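Local coordinates for cell division control protein 4 (PDB 3V7D) that recognises phosphorylated targets such as the CDK inhibitor SIC1 and presents them for ubiquitination as the substrate-binding subunit of an SCF E3 ligase, at residues G223-K236 / N259-V273. The protein carries 1 engineered substitution. Sequence-based numbering, arbitrary orientation.
Sequences GSRDNTLHVWKLPK and NPYFVGVLRGHMASV
Phe262, its CG anti to the backbone N (chi1 174°), turns its ring edge toward the face of the Trp232 six-membered ring, centroids 5.5 Å apart and planes at 63°. The two belong to strands 229-233 and 262-266, paired antiparallel, the latter an edge strand of a four-stranded beta-propeller blade. A classic beta bulge sets both Val263 and Gly264 against Val231, whose N bonds Gly264 O (3.0 Å) and whose O accepts from Val263 N. On the face of Trp232 and Phe262, Val265 CG2 lies 3.7 Å above the His230 ring plane, offset toward the rim. On the other face, Val231 CG2 touches Leu266 CD1. Leu229 CD1 packs at 3.7 Å on Val273 CG2, which begins the next blade, the side chains crossing at about a right angle. Beyond the bulge, Pro235 CG sits over the centre of the Tyr261 ring, and Lys236 NZ lies at that ring's edge. With an alanine at Tyr261, Pro235 would probably lose the ring face under its CG and the end of Lys236 the ring edge beside it. The bent Lys233 chain brings NZ to Pro260 O (3.0 Å). At the far end, Val273 N bonds Ser224 O at 3.0 Å, and a water bridges Asn227 O and His269 O. Ser272 OG, buried against Arg225 CG, has no hydrogen-bond partner in the model; the Arg225 guanidinium reaches the bound peptide. Strand pairing thus completes one blade, Val273 ties it to the next, and the adjoining turn offers a cationic group to the ligand.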
loop_
_atom_site.group_PDB
_atom_site.type_symbol
_atom_site.label_atom_id
_atom_site.label_comp_id
_atom_site.label_asym_id
_atom_site.label_seq_id
_atom_site.Cartn_x
_atom_site.Cartn_y
_atom_site.Cartn_z
ATOM N N GLY B 223 -17.539 19.532 -8.369
ATOM C CA GLY B 223 -17.061 20.454 -9.384
ATOM C C GLY B 223 -17.937 20.391 -10.622
ATOM O O GLY B 223 -18.407 19.319 -11.007
ATOM N N SER B 224 -18.154 21.542 -11.253
ATOM C CA SER B 224 -19.062 21.618 -12.389
ATOM C C SER B 224 -18.507 22.427 -13.550
ATOM O O SER B 224 -17.535 23.165 -13.404
ATOM C CB SER B 224 -20.409 22.204 -11.951
ATOM O OG SER B 224 -21.184 22.630 -13.062
ATOM N N ARG B 225 -19.151 22.284 -14.705
ATOM C CA ARG B 225 -18.830 23.085 -15.878
ATOM C C ARG B 225 -19.318 24.528 -15.749
ATOM O O ARG B 225 -19.160 25.320 -16.676
ATOM C CB ARG B 225 -19.421 22.446 -17.135
ATOM C CG ARG B 225 -18.723 21.174 -17.550
ATOM C CD ARG B 225 -19.301 20.620 -18.832
ATOM N NE ARG B 225 -18.374 19.687 -19.464
ATOM C CZ ARG B 225 -18.643 19.003 -20.572
ATOM N NH1 ARG B 225 -19.820 19.140 -21.170
ATOM N NH2 ARG B 225 -17.735 18.181 -21.079
ATOM N N ASP B 226 -19.910 24.868 -14.607
ATOM C CA ASP B 226 -20.303 26.251 -14.343
ATOM C C ASP B 226 -19.179 27.028 -13.661
ATOM O O ASP B 226 -19.407 28.111 -13.117
ATOM C CB ASP B 226 -21.595 26.323 -13.516
ATOM C CG ASP B 226 -21.486 25.614 -12.176
ATOM O OD1 ASP B 226 -20.360 25.381 -11.690
ATOM O OD2 ASP B 226 -22.543 25.288 -11.598
ATOM N N ASN B 227 -17.980 26.443 -13.685
ATOM C CA ASN B 227 -16.759 27.029 -13.117
ATOM C C ASN B 227 -16.706 27.042 -11.589
ATOM O O ASN B 227 -15.751 27.552 -11.001
ATOM C CB ASN B 227 -16.500 28.440 -13.666
ATOM C CG ASN B 227 -16.645 28.516 -15.172
ATOM O OD1 ASN B 227 -16.698 27.494 -15.853
ATOM N ND2 ASN B 227 -16.707 29.732 -15.699
ATOM N N THR B 228 -17.720 26.473 -10.948
ATOM C CA THR B 228 -17.810 26.522 -9.493
ATOM C C THR B 228 -17.648 25.155 -8.847
ATOM O O THR B 228 -17.638 24.123 -9.523
ATOM C CB THR B 228 -19.177 27.067 -9.026
ATOM O OG1 THR B 228 -20.152 26.015 -9.067
ATOM C CG2 THR B 228 -19.636 28.227 -9.903
ATOM N N LEU B 229 -17.522 25.165 -7.524
ATOM C CA LEU B 229 -17.695 23.966 -6.718
ATOM C C LEU B 229 -18.761 24.222 -5.658
ATOM O O LEU B 229 -18.806 25.297 -5.054
ATOM C CB LEU B 229 -16.389 23.554 -6.045
ATOM C CG LEU B 229 -15.262 23.053 -6.945
ATOM C CD1 LEU B 229 -14.331 24.194 -7.341
ATOM C CD2 LEU B 229 -14.502 21.941 -6.247
ATOM N N HIS B 230 -19.628 23.238 -5.441
ATOM C CA HIS B 230 -20.629 23.329 -4.391
ATOM C C HIS B 230 -20.256 22.395 -3.252
ATOM O O HIS B 230 -19.757 21.296 -3.485
ATOM C CB HIS B 230 -22.014 22.969 -4.931
ATOM C CG HIS B 230 -22.669 24.067 -5.713
ATOM N ND1 HIS B 230 -21.985 24.852 -6.616
ATOM C CD2 HIS B 230 -23.952 24.506 -5.730
ATOM C CE1 HIS B 230 -22.816 25.725 -7.154
ATOM N NE2 HIS B 230 -24.017 25.536 -6.635
ATOM N N VAL B 231 -20.487 22.834 -2.020
ATOM C CA VAL B 231 -20.222 21.994 -0.856
ATOM C C VAL B 231 -21.534 21.616 -0.164
ATOM O O VAL B 231 -22.395 22.467 0.065
ATOM C CB VAL B 231 -19.250 22.672 0.139
ATOM C CG1 VAL B 231 -18.953 21.746 1.309
ATOM C CG2 VAL B 231 -17.956 23.070 -0.564
ATOM N N TRP B 232 -21.693 20.333 0.145
ATOM C CA TRP B 232 -22.904 19.847 0.793
ATOM C C TRP B 232 -22.567 18.879 1.919
ATOM O O TRP B 232 -21.584 18.141 1.838
ATOM C CB TRP B 232 -23.830 19.131 -0.198
ATOM C CG TRP B 232 -23.706 19.541 -1.629
ATOM C CD1 TRP B 232 -22.671 19.270 -2.478
ATOM C CD2 TRP B 232 -24.679 20.248 -2.400
ATOM N NE1 TRP B 232 -22.931 19.790 -3.724
ATOM C CE2 TRP B 232 -24.165 20.398 -3.701
ATOM C CE3 TRP B 232 -25.938 20.788 -2.113
ATOM C CZ2 TRP B 232 -24.858 21.055 -4.714
ATOM C CZ3 TRP B 232 -26.629 21.447 -3.117
ATOM C CH2 TRP B 232 -26.087 21.575 -4.400
ATOM N N LYS B 233 -23.384 18.880 2.968
ATOM C CA LYS B 233 -23.279 17.861 4.003
ATOM C C LYS B 233 -23.912 16.568 3.503
ATOM O O LYS B 233 -24.961 16.598 2.863
ATOM C CB LYS B 233 -23.958 18.321 5.295
ATOM C CG LYS B 233 -23.237 19.464 5.994
ATOM C CD LYS B 233 -23.912 19.840 7.300
ATOM C CE LYS B 233 -25.276 20.457 7.054
ATOM N NZ LYS B 233 -25.173 21.778 6.373
ATOM N N LEU B 234 -23.262 15.440 3.779
ATOM C CA LEU B 234 -23.821 14.132 3.447
ATOM C C LEU B 234 -24.846 13.741 4.505
ATOM O O LEU B 234 -24.512 13.631 5.683
ATOM C CB LEU B 234 -22.719 13.072 3.375
ATOM C CG LEU B 234 -23.169 11.643 3.050
ATOM C CD1 LEU B 234 -23.659 11.537 1.613
ATOM C CD2 LEU B 234 -22.050 10.643 3.317
ATOM N N PRO B 235 -26.105 13.547 4.086
ATOM C CA PRO B 235 -27.207 13.198 4.992
ATOM C C PRO B 235 -26.957 11.905 5.770
ATOM O O PRO B 235 -26.399 10.947 5.230
ATOM C CB PRO B 235 -28.393 13.025 4.042
ATOM C CG PRO B 235 -28.056 13.885 2.868
ATOM C CD PRO B 235 -26.571 13.760 2.706
ATOM N N LYS B 236 -27.374 11.892 7.033
ATOM C CA LYS B 236 -27.208 10.731 7.903
ATOM C C LYS B 236 -28.301 9.687 7.679
ATOM O O LYS B 236 -29.353 9.990 7.114
ATOM C CB LYS B 236 -27.179 11.163 9.374
ATOM C CG LYS B 236 -27.641 12.598 9.627
ATOM C CD LYS B 236 -29.160 12.743 9.568
ATOM C CE LYS B 236 -29.586 14.196 9.745
ATOM N NZ LYS B 236 -29.008 15.073 8.688
ATOM N N ASN B 259 -32.051 24.423 1.362
ATOM C CA ASN B 259 -31.499 23.082 1.504
ATOM C C ASN B 259 -30.592 23.045 2.728
ATOM O O ASN B 259 -29.500 23.612 2.711
ATOM C CB ASN B 259 -30.704 22.718 0.248
ATOM C CG ASN B 259 -30.190 21.289 0.260
ATOM O OD1 ASN B 259 -30.167 20.620 1.294
ATOM N ND2 ASN B 259 -29.758 20.818 -0.904
ATOM N N PRO B 260 -31.037 22.369 3.800
ATOM C CA PRO B 260 -30.266 22.319 5.048
ATOM C C PRO B 260 -28.963 21.533 4.895
ATOM O O PRO B 260 -28.115 21.570 5.787
ATOM C CB PRO B 260 -31.213 21.612 6.019
ATOM C CG PRO B 260 -32.114 20.808 5.150
ATOM C CD PRO B 260 -32.286 21.594 3.885
ATOM N N TYR B 261 -28.807 20.837 3.774
ATOM C CA TYR B 261 -27.577 20.105 3.502
ATOM C C TYR B 261 -26.638 20.926 2.627
ATOM O O TYR B 261 -25.528 20.494 2.325
ATOM C CB TYR B 261 -27.879 18.757 2.844
ATOM C CG TYR B 261 -28.780 17.868 3.666
ATOM C CD1 TYR B 261 -28.330 17.293 4.849
ATOM C CD2 TYR B 261 -30.080 17.597 3.261
ATOM C CE1 TYR B 261 -29.153 16.476 5.606
ATOM C CE2 TYR B 261 -30.911 16.782 4.011
ATOM C CZ TYR B 261 -30.443 16.225 5.182
ATOM O OH TYR B 261 -31.266 15.414 5.930
ATOM N N PHE B 262 -27.084 22.110 2.224
ATOM C CA PHE B 262 -26.262 22.992 1.404
ATOM C C PHE B 262 -25.350 23.849 2.279
ATOM O O PHE B 262 -25.779 24.398 3.293
ATOM C CB PHE B 262 -27.147 23.861 0.507
ATOM C CG PHE B 262 -26.394 24.901 -0.271
ATOM C CD1 PHE B 262 -25.534 24.537 -1.290
ATOM C CD2 PHE B 262 -26.561 26.247 0.008
ATOM C CE1 PHE B 262 -24.843 25.496 -2.011
ATOM C CE2 PHE B 262 -25.875 27.209 -0.710
ATOM C CZ PHE B 262 -25.016 26.834 -1.721
ATOM N N VAL B 263 -24.083 23.949 1.892
ATOM C CA VAL B 263 -23.107 24.680 2.691
ATOM C C VAL B 263 -22.737 26.005 2.041
ATOM O O VAL B 263 -22.779 27.052 2.685
ATOM C CB VAL B 263 -21.826 23.854 2.927
ATOM C CG1 VAL B 263 -20.854 24.625 3.801
ATOM C CG2 VAL B 263 -22.169 22.513 3.560
ATOM N N GLY B 264 -22.378 25.957 0.763
ATOM C CA GLY B 264 -22.012 27.161 0.041
ATOM C C GLY B 264 -21.352 26.895 -1.297
ATOM O O GLY B 264 -21.097 25.747 -1.665
ATOM N N VAL B 265 -21.071 27.969 -2.026
ATOM C CA VAL B 265 -20.461 27.871 -3.342
ATOM C C VAL B 265 -19.022 28.362 -3.294
ATOM O O VAL B 265 -18.725 29.383 -2.677
ATOM C CB VAL B 265 -21.238 28.706 -4.381
ATOM C CG1 VAL B 265 -20.626 28.541 -5.769
ATOM C CG2 VAL B 265 -22.704 28.304 -4.392
ATOM N N LEU B 266 -18.126 27.626 -3.938
ATOM C CA LEU B 266 -16.738 28.049 -4.043
ATOM C C LEU B 266 -16.452 28.560 -5.450
ATOM O O LEU B 266 -16.258 27.770 -6.374
ATOM C CB LEU B 266 -15.793 26.898 -3.687
ATOM C CG LEU B 266 -15.826 26.441 -2.227
ATOM C CD1 LEU B 266 -14.883 25.273 -2.008
ATOM C CD2 LEU B 266 -15.479 27.594 -1.300
ATOM N N ARG B 267 -16.439 29.881 -5.603
ATOM C CA ARG B 267 -16.126 30.516 -6.879
ATOM C C ARG B 267 -14.670 30.940 -6.914
ATOM O O ARG B 267 -14.100 31.340 -5.897
ATOM C CB ARG B 267 -17.019 31.734 -7.123
ATOM C CG ARG B 267 -18.440 31.407 -7.505
ATOM C CD ARG B 267 -19.266 32.672 -7.682
ATOM N NE ARG B 267 -20.482 32.627 -6.883
ATOM C CZ ARG B 267 -21.547 31.904 -7.204
ATOM N NH1 ARG B 267 -21.541 31.167 -8.306
ATOM N NH2 ARG B 267 -22.619 31.916 -6.428
ATOM N N GLY B 268 -14.070 30.854 -8.095
ATOM C CA GLY B 268 -12.665 31.166 -8.261
ATOM C C GLY B 268 -12.178 30.862 -9.663
ATOM O O GLY B 268 -11.409 31.631 -10.240
ATOM N N HIS B 269 -12.627 29.738 -10.214
ATOM C CA HIS B 269 -12.212 29.329 -11.551
ATOM C C HIS B 269 -12.951 30.071 -12.662
ATOM O O HIS B 269 -14.088 30.508 -12.486
ATOM C CB HIS B 269 -12.348 27.814 -11.714
ATOM C CG HIS B 269 -11.350 27.038 -10.913
ATOM N ND1 HIS B 269 -9.992 27.140 -11.124
ATOM C CD2 HIS B 269 -11.508 26.167 -9.891
ATOM C CE1 HIS B 269 -9.357 26.353 -10.273
ATOM N NE2 HIS B 269 -10.254 25.752 -9.513
ATOM N N MET B 270 -12.284 30.217 -13.803
ATOM C CA MET B 270 -12.844 30.928 -14.947
ATOM C C MET B 270 -13.294 29.943 -16.015
ATOM O O MET B 270 -13.752 30.339 -17.086
ATOM C CB MET B 270 -11.813 31.892 -15.537
ATOM C CG MET B 270 -11.419 33.048 -14.622
ATOM S SD MET B 270 -12.723 34.282 -14.420
ATOM C CE MET B 270 -13.445 33.779 -12.861
ATOM N N ALA B 271 -13.146 28.657 -15.721
ATOM C CA ALA B 271 -13.543 27.610 -16.649
ATOM C C ALA B 271 -13.935 26.354 -15.883
ATOM O O ALA B 271 -13.809 26.302 -14.656
ATOM C CB ALA B 271 -12.427 27.312 -17.636
ATOM N N SER B 272 -14.416 25.355 -16.617
ATOM C CA SER B 272 -14.949 24.134 -16.025
ATOM C C SER B 272 -14.023 23.528 -14.975
ATOM O O SER B 272 -12.805 23.490 -15.155
ATOM C CB SER B 272 -15.246 23.105 -17.116
ATOM O OG SER B 272 -15.504 21.831 -16.554
ATOM N N VAL B 273 -14.609 23.084 -13.869
ATOM C CA VAL B 273 -13.855 22.384 -12.839
ATOM C C VAL B 273 -13.776 20.914 -13.216
ATOM O O VAL B 273 -14.755 20.174 -13.098
ATOM C CB VAL B 273 -14.492 22.538 -11.450
ATOM C CG1 VAL B 273 -13.686 21.762 -10.417
ATOM C CG2 VAL B 273 -14.575 24.014 -11.071
HETATM O O HOH W 1 -15.959 30.278 -10.766
#